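Local coordinates for chitooligosaccharidolytic beta-N-acetylglucosaminidase (Ostrinia furnacalis, PDB 3OZP), which hydrolyses single beta-linked N-acetylglucosamine units from the non-reducing ends of chitooligosaccharides, with a preference for shorter substrates, at residues Gly269-Pro274 with Thr336-His341; Ser205-Ile210 with Arg259-Phe264; Leu401-Leu406 with Gln424-Gly429; Gly441-Met446 with Gln493-Glu498. All coordinates share one frame; numbering follows the deposited sequence.

Contact 1. Residues Gly269-Pro274 with Thr336-His341; sequences GVRVLP and TTDIFH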
# COMPACT_ATOMS: atom_id res chain seq x y z
N GLY A 269 1.32 24.07 -10.25
CA GLY A 269 1.66 24.91 -9.10
C GLY A 269 2.58 24.22 -8.10
O GLY A 269 2.60 24.59 -6.92
N VAL A 270 3.34 23.24 -8.57
CA VAL A 270 4.25 22.48 -7.72
C VAL A 270 5.72 22.75 -8.07
O VAL A 270 6.18 22.44 -9.18
CB VAL A 270 3.95 20.96 -7.75
CG1 VAL A 270 5.02 20.16 -6.96
CG2 VAL A 270 2.56 20.67 -7.20
N ARG A 271 6.42 23.35 -7.11
CA ARG A 271 7.86 23.58 -7.15
C ARG A 271 8.59 22.25 -6.96
O ARG A 271 8.36 21.55 -5.97
CB ARG A 271 8.20 24.54 -6.00
CG ARG A 271 9.67 24.66 -5.62
CD ARG A 271 9.81 25.14 -4.17
NE ARG A 271 9.60 26.58 -4.00
CZ ARG A 271 8.61 27.15 -3.31
NH1 ARG A 271 8.55 28.47 -3.23
NH2 ARG A 271 7.70 26.42 -2.68
N VAL A 272 9.45 21.89 -7.91
CA VAL A 272 10.27 20.69 -7.78
C VAL A 272 11.65 21.08 -7.25
O VAL A 272 12.47 21.65 -7.96
CB VAL A 272 10.35 19.88 -9.11
CG1 VAL A 272 11.20 18.63 -8.93
CG2 VAL A 272 8.95 19.51 -9.58
N LEU A 273 11.88 20.75 -5.99
CA LEU A 273 13.05 21.21 -5.24
C LEU A 273 14.04 20.05 -5.02
O LEU A 273 13.74 19.11 -4.29
CB LEU A 273 12.58 21.78 -3.89
CG LEU A 273 13.45 22.72 -3.06
CD1 LEU A 273 12.64 23.26 -1.87
CD2 LEU A 273 14.74 22.07 -2.57
N PRO A 274 15.22 20.12 -5.67
CA PRO A 274 16.19 19.03 -5.56
C PRO A 274 17.00 19.10 -4.27
O PRO A 274 17.30 20.20 -3.79
CB PRO A 274 17.11 19.26 -6.76
CG PRO A 274 17.09 20.75 -6.95
CD PRO A 274 15.68 21.18 -6.59
N THR A 336 12.95 25.61 -12.09
CA THR A 336 11.84 26.37 -11.51
C THR A 336 12.08 26.64 -10.03
O THR A 336 11.44 27.52 -9.44
CB THR A 336 10.48 25.66 -11.66
OG1 THR A 336 10.53 24.37 -11.04
CG2 THR A 336 10.08 25.53 -13.13
N THR A 337 12.99 25.89 -9.41
CA THR A 337 13.22 26.02 -7.98
C THR A 337 13.91 27.32 -7.60
O THR A 337 14.83 27.78 -8.29
CB THR A 337 13.97 24.81 -7.37
OG1 THR A 337 13.84 24.84 -5.94
CG2 THR A 337 15.46 24.80 -7.74
N ASP A 338 13.45 27.89 -6.49
CA ASP A 338 13.99 29.12 -5.93
C ASP A 338 14.86 28.80 -4.73
O ASP A 338 15.48 29.69 -4.14
CB ASP A 338 12.83 30.04 -5.50
CG ASP A 338 11.80 29.32 -4.63
OD1 ASP A 338 11.52 28.12 -4.89
OD2 ASP A 338 11.26 29.94 -3.69
N ILE A 339 14.90 27.52 -4.36
CA ILE A 339 15.57 27.06 -3.14
C ILE A 339 16.35 25.78 -3.44
O ILE A 339 15.94 24.98 -4.28
CB ILE A 339 14.53 26.78 -2.01
CG1 ILE A 339 13.69 28.03 -1.71
CG2 ILE A 339 15.23 26.33 -0.75
CD1 ILE A 339 12.41 27.73 -0.93
N PHE A 340 17.46 25.58 -2.75
CA PHE A 340 18.26 24.37 -2.90
C PHE A 340 18.46 23.71 -1.53
O PHE A 340 18.80 24.39 -0.56
CB PHE A 340 19.60 24.70 -3.56
CG PHE A 340 20.43 23.49 -3.92
CD1 PHE A 340 21.79 23.45 -3.61
CD2 PHE A 340 19.86 22.41 -4.59
CE1 PHE A 340 22.57 22.35 -3.95
CE2 PHE A 340 20.64 21.30 -4.93
CZ PHE A 340 21.99 21.27 -4.62
N HIS A 341 18.23 22.40 -1.47
CA HIS A 341 18.42 21.64 -0.24
C HIS A 341 19.79 20.97 -0.31
O HIS A 341 20.10 20.27 -1.28
CB HIS A 341 17.30 20.61 -0.08
CG HIS A 341 17.11 20.10 1.31
ND1 HIS A 341 18.13 19.55 2.06
CD2 HIS A 341 16.00 20.03 2.09
CE1 HIS A 341 17.67 19.18 3.24
NE2 HIS A 341 16.38 19.46 3.28
O HOH W 1 8.37 22.83 -10.96
O HOH W 2 12.76 22.87 -10.45
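R271 grips D338 side-on with two nitrogens, and this salt bridge is the charged part of the contact. NE of R271 lies 2.6 Å from OD1 of D338 and uses the syn lone pair of that oxygen, while NH1 reaches OD2 of D338 at 3.1 Å. The guanidinium and carboxylate planes are only 22° apart. Replacing R271 by an alanine is likely to leave the D338 carboxylate without its countercharge and to uncover CD1 of I339, which lies over one face of the guanidinium. T220 takes the remaining NH2.

Water supplies a second set of links: one molecule joins V270 O to T336 OG1, and another joins V272 O to the same hydroxyl.

The apolar contacts lie nearer the strand of H341. CD1 of L273 packs on CB of I339 at 4.0 Å, and the P274 ring crosses F340 at about a right angle, CG to CD2 4.0 Å. Between the two backbones there is one weak bond, H341 N to P274 O at 3.3 Å.

The two segments lead into neighbouring parallel strands of the catalytic TIM barrel, 271-278 and 340-343. Here an ion pair, bridging waters and packing join them more than a backbone ladder does.

Contact 2. Residues Ser205-Ile210 with Arg259-Phe264; sequences SIKRTI and REVVRF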
# COMPACT_ATOMS: atom_id res chain seq x y z
N SER A 205 5.19 7.42 -11.66
CA SER A 205 4.71 7.47 -10.27
C SER A 205 4.97 8.84 -9.63
O SER A 205 4.18 9.30 -8.82
CB SER A 205 5.34 6.34 -9.44
OG SER A 205 6.69 6.63 -9.11
N ILE A 206 6.07 9.48 -10.02
CA ILE A 206 6.39 10.82 -9.55
C ILE A 206 5.37 11.84 -10.08
O ILE A 206 4.89 12.69 -9.32
CB ILE A 206 7.85 11.21 -9.89
CG1 ILE A 206 8.83 10.32 -9.12
CG2 ILE A 206 8.11 12.69 -9.57
CD1 ILE A 206 10.29 10.41 -9.59
N LYS A 207 5.02 11.74 -11.36
CA LYS A 207 4.01 12.63 -11.95
C LYS A 207 2.62 12.43 -11.32
O LYS A 207 1.91 13.40 -11.05
CB LYS A 207 3.96 12.45 -13.46
CG LYS A 207 5.19 13.02 -14.16
CD LYS A 207 5.37 12.41 -15.54
CE LYS A 207 4.58 13.14 -16.59
NZ LYS A 207 3.15 12.72 -16.62
N ARG A 208 2.26 11.17 -11.09
CA ARG A 208 1.01 10.82 -10.41
C ARG A 208 0.94 11.45 -9.00
O ARG A 208 -0.12 11.93 -8.59
CB ARG A 208 0.88 9.29 -10.33
CG ARG A 208 -0.43 8.78 -9.76
CD ARG A 208 -0.55 7.25 -9.88
NE ARG A 208 0.38 6.53 -9.02
CZ ARG A 208 1.35 5.72 -9.45
NH1 ARG A 208 1.54 5.51 -10.75
NH2 ARG A 208 2.13 5.11 -8.56
N THR A 209 2.06 11.43 -8.29
CA THR A 209 2.20 12.09 -6.99
C THR A 209 1.94 13.60 -7.08
O THR A 209 1.23 14.17 -6.24
CB THR A 209 3.61 11.85 -6.40
OG1 THR A 209 3.82 10.44 -6.25
CG2 THR A 209 3.79 12.53 -5.05
N ILE A 210 2.50 14.23 -8.10
CA ILE A 210 2.28 15.65 -8.37
C ILE A 210 0.79 15.95 -8.65
O ILE A 210 0.25 16.95 -8.15
CB ILE A 210 3.22 16.19 -9.48
CG1 ILE A 210 4.67 16.20 -8.96
CG2 ILE A 210 2.80 17.60 -9.94
CD1 ILE A 210 5.74 16.34 -10.03
N ARG A 259 13.26 17.32 -16.72
CA ARG A 259 12.57 18.45 -17.36
C ARG A 259 11.06 18.20 -17.47
O ARG A 259 10.25 19.10 -17.22
CB ARG A 259 13.17 18.76 -18.73
CG ARG A 259 14.49 19.51 -18.67
CD ARG A 259 15.02 19.87 -20.05
NE ARG A 259 16.17 20.76 -19.96
CZ ARG A 259 17.41 20.46 -20.36
NH1 ARG A 259 17.69 19.29 -20.91
NH2 ARG A 259 18.38 21.36 -20.22
N GLU A 260 10.69 16.97 -17.83
CA GLU A 260 9.29 16.57 -17.92
C GLU A 260 8.58 16.72 -16.56
O GLU A 260 7.50 17.30 -16.48
CB GLU A 260 9.19 15.13 -18.45
CG GLU A 260 7.77 14.61 -18.62
CD GLU A 260 7.72 13.16 -19.06
OE1 GLU A 260 8.66 12.70 -19.76
OE2 GLU A 260 6.74 12.47 -18.72
N VAL A 261 9.21 16.21 -15.51
CA VAL A 261 8.65 16.29 -14.15
C VAL A 261 8.54 17.74 -13.66
O VAL A 261 7.52 18.13 -13.09
CB VAL A 261 9.46 15.42 -13.15
CG1 VAL A 261 9.02 15.68 -11.71
CG2 VAL A 261 9.32 13.94 -13.49
N VAL A 262 9.59 18.52 -13.90
CA VAL A 262 9.64 19.93 -13.49
C VAL A 262 8.53 20.75 -14.16
O VAL A 262 7.85 21.54 -13.50
CB VAL A 262 11.06 20.53 -13.73
CG1 VAL A 262 11.04 22.05 -13.64
CG2 VAL A 262 12.07 19.95 -12.73
N ARG A 263 8.34 20.55 -15.47
CA ARG A 263 7.27 21.21 -16.23
C ARG A 263 5.88 20.76 -15.77
O ARG A 263 4.98 21.59 -15.58
CB ARG A 263 7.45 20.95 -17.73
CG ARG A 263 6.28 21.38 -18.63
CD ARG A 263 6.18 22.90 -18.76
NE ARG A 263 4.90 23.29 -19.36
CZ ARG A 263 4.60 24.50 -19.82
NH1 ARG A 263 5.49 25.49 -19.75
NH2 ARG A 263 3.41 24.73 -20.34
N PHE A 264 5.72 19.45 -15.57
CA PHE A 264 4.48 18.87 -15.06
C PHE A 264 4.10 19.50 -13.72
O PHE A 264 2.93 19.80 -13.47
CB PHE A 264 4.64 17.35 -14.92
CG PHE A 264 3.35 16.60 -14.78
CD1 PHE A 264 2.84 16.30 -13.52
CD2 PHE A 264 2.65 16.16 -15.91
CE1 PHE A 264 1.64 15.58 -13.39
CE2 PHE A 264 1.46 15.45 -15.79
CZ PHE A 264 0.95 15.16 -14.52
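K207 lies across one face of the F264 ring, and the rest of the contact is arranged round this pair. CB of K207 stands 4.0 Å from the centroid of the F264 ring, a CH-pi contact over the face. Bends at chi3 and chi4 then fold the lysine chain back over the same face, bringing NZ to 3.9 Å from that centroid. The ammonium is 34° off the ring normal, which makes the cation-pi contact off-centre. F264 reaches this position because its CG is anti to the backbone N (chi1 -164°), which sends the ring across to the other helix.

I210 approaches the ring from the edge, its CG2 3.8 Å from CD1 of F264, and the two side chains slide past each other in opposite directions. Deeper in the interface, CG1 of V261 meets CD1 of I210 at 3.7 Å and CG2 of I206 at 3.8 Å. I206 and V261 cross at about a right angle, and both also touch W223 of barrel strand 220-224. A leucine in place of F264 would probably deprive the K207 ammonium of its aromatic face and leave the lysine chain freer to swing.

Helices 203-215 and 255-267 pack side by side on the outside of the TIM barrel; the axes of the two short segments are 9° apart and 10.1 Å at closest approach. At the rim, OE2 of E260 is 4.2 Å from NZ of K207, beyond a salt bridge. The pairing is therefore graded: apolar against the barrel wall, with the lysine charge probably eased by the ring and, more distantly, by E260.

Contact 3. Residues Leu401-Leu406 with Gln424-Gly429; sequences LWTSTL and QVWTTG. With OAN (O-(2-acetamido-2-deoxy D-glucopyranosylidene) amino-N-phenylcarbamate), chain B.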
# COMPACT_ATOMS: atom_id res chain seq x y z
N LEU A 401 19.14 23.04 5.20
CA LEU A 401 19.85 21.99 5.90
C LEU A 401 18.91 21.32 6.90
O LEU A 401 18.02 21.99 7.44
CB LEU A 401 21.05 22.58 6.64
CG LEU A 401 22.50 22.44 6.14
CD1 LEU A 401 22.69 22.33 4.64
CD2 LEU A 401 23.38 23.55 6.75
N TRP A 402 19.10 20.02 7.13
CA TRP A 402 18.38 19.30 8.17
C TRP A 402 18.89 19.73 9.54
O TRP A 402 20.05 20.15 9.67
CB TRP A 402 18.60 17.79 8.04
CG TRP A 402 18.05 17.18 6.78
CD1 TRP A 402 18.76 16.81 5.68
CD2 TRP A 402 16.69 16.87 6.50
NE1 TRP A 402 17.92 16.29 4.73
CE2 TRP A 402 16.64 16.32 5.21
CE3 TRP A 402 15.49 17.01 7.22
CZ2 TRP A 402 15.45 15.91 4.61
CZ3 TRP A 402 14.31 16.59 6.64
CH2 TRP A 402 14.30 16.05 5.34
N THR A 403 18.05 19.61 10.57
CA THR A 403 18.52 19.70 11.96
C THR A 403 19.55 18.61 12.21
O THR A 403 19.37 17.46 11.79
CB THR A 403 17.39 19.58 13.02
OG1 THR A 403 16.57 18.45 12.74
CG2 THR A 403 16.54 20.83 13.08
N SER A 404 20.63 18.99 12.88
CA SER A 404 21.78 18.12 13.12
C SER A 404 22.64 18.73 14.22
O SER A 404 22.28 19.74 14.82
CB SER A 404 22.61 18.00 11.84
OG SER A 404 23.24 19.23 11.52
N THR A 405 23.80 18.11 14.47
CA THR A 405 24.79 18.63 15.41
C THR A 405 25.27 20.02 15.00
O THR A 405 25.49 20.88 15.85
CB THR A 405 25.99 17.65 15.53
OG1 THR A 405 25.52 16.38 15.97
CG2 THR A 405 27.03 18.16 16.52
N LEU A 406 25.38 20.24 13.69
CA LEU A 406 25.78 21.53 13.12
C LEU A 406 24.77 22.64 13.42
O LEU A 406 25.16 23.78 13.69
CB LEU A 406 25.92 21.41 11.60
CG LEU A 406 27.07 22.06 10.82
CD1 LEU A 406 26.53 22.82 9.61
CD2 LEU A 406 27.96 22.96 11.67
N GLN A 424 15.33 22.59 8.11
CA GLN A 424 14.25 21.60 8.07
C GLN A 424 14.30 20.76 9.34
O GLN A 424 15.25 20.00 9.56
CB GLN A 424 14.30 20.71 6.82
CG GLN A 424 13.05 19.82 6.68
CD GLN A 424 12.87 19.21 5.30
OE1 GLN A 424 13.72 19.33 4.41
NE2 GLN A 424 11.74 18.53 5.11
N VAL A 425 13.27 20.89 10.16
CA VAL A 425 13.22 20.27 11.47
C VAL A 425 12.61 18.88 11.38
O VAL A 425 11.48 18.72 10.92
CB VAL A 425 12.40 21.15 12.45
CG1 VAL A 425 12.31 20.49 13.81
CG2 VAL A 425 13.02 22.55 12.56
N TRP A 426 13.35 17.87 11.82
CA TRP A 426 12.81 16.51 11.89
C TRP A 426 12.92 15.91 13.29
O TRP A 426 12.72 14.71 13.47
CB TRP A 426 13.46 15.61 10.83
CG TRP A 426 14.91 15.34 11.05
CD1 TRP A 426 15.95 16.19 10.78
CD2 TRP A 426 15.50 14.15 11.57
NE1 TRP A 426 17.14 15.61 11.11
CE2 TRP A 426 16.90 14.35 11.60
CE3 TRP A 426 14.98 12.93 12.02
CZ2 TRP A 426 17.79 13.37 12.06
CZ3 TRP A 426 15.86 11.96 12.48
CH2 TRP A 426 17.26 12.19 12.49
N THR A 427 13.23 16.75 14.28
CA THR A 427 13.14 16.37 15.69
C THR A 427 11.66 16.20 16.04
O THR A 427 10.80 16.45 15.20
CB THR A 427 13.73 17.48 16.61
OG1 THR A 427 12.92 18.66 16.51
CG2 THR A 427 15.15 17.82 16.22
N THR A 428 11.35 15.79 17.27
CA THR A 428 9.95 15.81 17.73
C THR A 428 9.46 17.26 17.75
O THR A 428 10.26 18.19 17.77
CB THR A 428 9.78 15.21 19.15
OG1 THR A 428 10.46 16.03 20.11
CG2 THR A 428 10.34 13.79 19.21
N GLY A 429 8.14 17.45 17.74
CA GLY A 429 7.55 18.78 17.74
C GLY A 429 7.67 19.52 19.07
O GLY A 429 7.29 20.68 19.18
CAH OAN B . 16.98 13.59 8.23
CAG OAN B . 16.68 12.09 8.29
OAN OAN B . 15.54 11.69 8.52
NAI OAN B . 17.76 11.29 8.09
CAB OAN B . 17.70 9.81 8.07
CAC OAN B . 17.15 9.39 6.69
OAJ OAN B . 18.23 9.25 5.76
CAD OAN B . 16.37 8.10 6.79
OAK OAN B . 15.89 7.72 5.50
CAE OAN B . 15.22 8.38 7.74
CAF OAN B . 14.31 7.16 7.84
OAM OAN B . 13.22 7.44 8.72
OAL OAN B . 15.75 8.68 9.05
CAA OAN B . 16.97 9.30 9.19
NAY OAN B . 17.52 9.45 10.40
OAQ OAN B . 16.72 8.96 11.54
CAP OAN B . 17.36 8.12 12.42
OAR OAN B . 18.47 8.42 12.88
NAO OAN B . 16.72 7.00 12.79
CAS OAN B . 17.21 6.11 13.65
CAT OAN B . 17.13 6.34 15.03
CAU OAN B . 17.62 5.39 15.93
CAV OAN B . 18.19 4.21 15.45
CAW OAN B . 18.26 3.97 14.08
CAX OAN B . 17.77 4.92 13.18
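W402 and Q424 pair on neighbouring parallel strands of the TIM barrel, at the end where the strands open into the substrate pocket. The tight part begins with the backbone: L401 O accepts from Q424 N, and Q424 O accepts from T403 N at 3.0 Å. Beside this ladder the Q424 amide lies over one face of the W402 indole, OE1 offset toward the rim, the planes 20° apart and both chains pointing the same way; CZ3 of W402 is 3.3 Å from CD of Q424. The amide is itself held by H341 at OE1 and by E498 and S447 at NE2, while NE1 of W402 is bonded to E275.

The other face of the W402 indole receives the bound inhibitor, whose acetamido methyl carbon CAH is 3.7 Å from CD2 of W402. That methyl also lies over the face of W426, 3.5 Å from CE2 of that ring. W402 turns its edge toward the face of W426 in an offset edge-to-face pair, planes at 90°, and the two rings so wall the methyl on two sides, consistent with the acetamido pocket of family 20 hydrolases. W426 CG takes the position between its backbone N and carbonyl carbon (chi1 67°), turning NE1 to donate to T403 O at 3.0 Å.

The hydroxyl of T403 makes the last, loose contacts: W426 N reaches OG1 by a weak bond of 3.4 Å, and CG2 of T427 only grazes that oxygen at 3.8 Å. After T403 and T427 the chains separate. On the pocket side, the outer rim of W426 still meets the inhibitor, with CZ3 of W426 3.3 Å from OAQ.

Contact 4. Residues Gly441-Met446 with Gln493-Glu498; sequences GYRLIM and QVLGGE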
# COMPACT_ATOMS: atom_id res chain seq x y z
N GLY A 441 16.09 33.59 15.24
CA GLY A 441 15.61 34.18 13.99
C GLY A 441 15.55 33.25 12.78
O GLY A 441 15.23 33.69 11.68
N TYR A 442 15.85 31.97 12.98
CA TYR A 442 15.87 31.00 11.88
C TYR A 442 14.48 30.65 11.35
O TYR A 442 13.51 30.57 12.12
CB TYR A 442 16.65 29.74 12.25
CG TYR A 442 18.14 29.96 12.22
CD1 TYR A 442 18.82 30.41 13.36
CD2 TYR A 442 18.88 29.76 11.05
CE1 TYR A 442 20.19 30.64 13.33
CE2 TYR A 442 20.25 29.98 11.02
CZ TYR A 442 20.90 30.43 12.17
OH TYR A 442 22.26 30.65 12.15
N ARG A 443 14.39 30.48 10.04
CA ARG A 443 13.16 30.03 9.39
C ARG A 443 13.16 28.51 9.31
O ARG A 443 14.20 27.89 9.09
CB ARG A 443 13.02 30.63 8.00
CG ARG A 443 13.07 32.15 7.97
CD ARG A 443 14.28 32.64 7.22
NE ARG A 443 13.98 32.87 5.81
CZ ARG A 443 14.86 32.82 4.82
NH1 ARG A 443 16.13 32.52 5.05
NH2 ARG A 443 14.46 33.06 3.58
N LEU A 444 11.98 27.92 9.50
CA LEU A 444 11.88 26.47 9.62
C LEU A 444 10.90 25.84 8.62
O LEU A 444 9.91 26.46 8.23
CB LEU A 444 11.46 26.07 11.04
CG LEU A 444 12.16 26.64 12.28
CD1 LEU A 444 11.50 26.05 13.52
CD2 LEU A 444 13.66 26.35 12.29
N ILE A 445 11.22 24.62 8.21
CA ILE A 445 10.27 23.74 7.54
C ILE A 445 10.02 22.59 8.51
O ILE A 445 10.96 21.92 8.94
CB ILE A 445 10.80 23.22 6.18
CG1 ILE A 445 10.91 24.38 5.18
CG2 ILE A 445 9.89 22.10 5.64
CD1 ILE A 445 11.84 24.10 4.00
N MET A 446 8.76 22.38 8.86
CA MET A 446 8.40 21.39 9.87
C MET A 446 8.19 20.00 9.28
O MET A 446 7.31 19.79 8.44
CB MET A 446 7.16 21.85 10.64
CG MET A 446 7.02 21.23 12.04
SD MET A 446 8.46 21.39 13.13
CE MET A 446 8.83 23.14 12.96
N GLN A 493 8.03 32.73 11.11
CA GLN A 493 9.31 32.15 10.72
C GLN A 493 9.16 30.70 10.25
O GLN A 493 10.07 30.15 9.64
CB GLN A 493 10.30 32.19 11.88
CG GLN A 493 10.83 33.58 12.21
CD GLN A 493 11.51 33.61 13.56
OE1 GLN A 493 12.39 32.79 13.85
NE2 GLN A 493 11.11 34.56 14.40
N VAL A 494 8.02 30.08 10.55
CA VAL A 494 7.72 28.77 9.99
C VAL A 494 7.23 28.97 8.56
O VAL A 494 6.19 29.59 8.33
CB VAL A 494 6.68 27.99 10.82
CG1 VAL A 494 6.33 26.66 10.14
CG2 VAL A 494 7.21 27.72 12.22
N LEU A 495 8.01 28.47 7.61
CA LEU A 495 7.65 28.60 6.20
C LEU A 495 6.57 27.59 5.83
O LEU A 495 5.84 27.77 4.86
CB LEU A 495 8.88 28.40 5.31
CG LEU A 495 10.08 29.30 5.58
CD1 LEU A 495 11.22 28.91 4.66
CD2 LEU A 495 9.73 30.78 5.40
N GLY A 496 6.47 26.54 6.63
CA GLY A 496 5.45 25.53 6.43
C GLY A 496 5.89 24.18 6.92
O GLY A 496 6.64 24.07 7.90
N GLY A 497 5.44 23.14 6.23
CA GLY A 497 5.74 21.77 6.64
C GLY A 497 5.91 20.84 5.46
O GLY A 497 5.63 21.19 4.32
N GLU A 498 6.37 19.63 5.76
CA GLU A 498 6.64 18.64 4.72
C GLU A 498 6.53 17.23 5.27
O GLU A 498 7.18 16.89 6.27
CB GLU A 498 8.04 18.87 4.16
CG GLU A 498 8.37 17.98 2.97
CD GLU A 498 9.53 18.53 2.19
OE1 GLU A 498 10.67 18.21 2.55
OE2 GLU A 498 9.28 19.29 1.22
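Q493, M446 and L495 bury the most surface in this contact, and their backbone groups help to join two parallel strands of the TIM barrel, 444-446 and 494-501. Q493 lies beside G441 and Y442, and its carbonyl does the bonding: Q493 O accepts from L444 N at 2.9 Å and also receives a CA-H...O contact from R443 CA at 3.1 Å.

L495 follows. Its N donates to L444 O at 2.8 Å, and its CG rests 4.0 Å from CB of R443, near the base of the arginine chain. The far end of R443 leads away to the carbonyl of K418.

M446 is bonded through both its backbone polar groups. M446 N donates to G496 O at 2.9 Å, and M446 O accepts from E498 N at 2.8 Å. The M446 side chain passes to the outer side, where it touches I486. L444 pairs with V494 and M446 with G497, which leaves one residue between the pairs on the first strand, I445, against two on the second, L495 and G496: a beta bulge. A side chain on G496, whose phi is positive, would be jammed against the carbonyl of L495. At G497 the fit is also close, its CA 3.1 Å from M446 O. CG2 of I445 meets, at 4.0 Å, CB of E498, whose carboxylate is bonded to Y189 and Q424.

The four backbone bonds thus carry the pairing across the irregularity; G496 accommodates the bulge, G497 permits the close spacing to M446, and apolar side chains pack around them.

In the fold
From the N terminus, contact 2 comes first, closing the loop from helix 203-215 to helix 255-267 on the outside of the barrel. Strand 271-278 follows that second helix directly, and contact 1 closes the next loop, to strand 340-343. Contact 3 then ties strand 399-402 to strand 421-425, and contact 4 ties strand 444-446 to the last barrel strand, 494-501. All four are in series; none nests or crosses. Space brings them together: V262 of contact 2 packs on V272 and T336 of contact 1, while Q424 of contact 3 probably bonds both H341 of contact 1 and E498 of contact 4, a polar chain across the barrel interior.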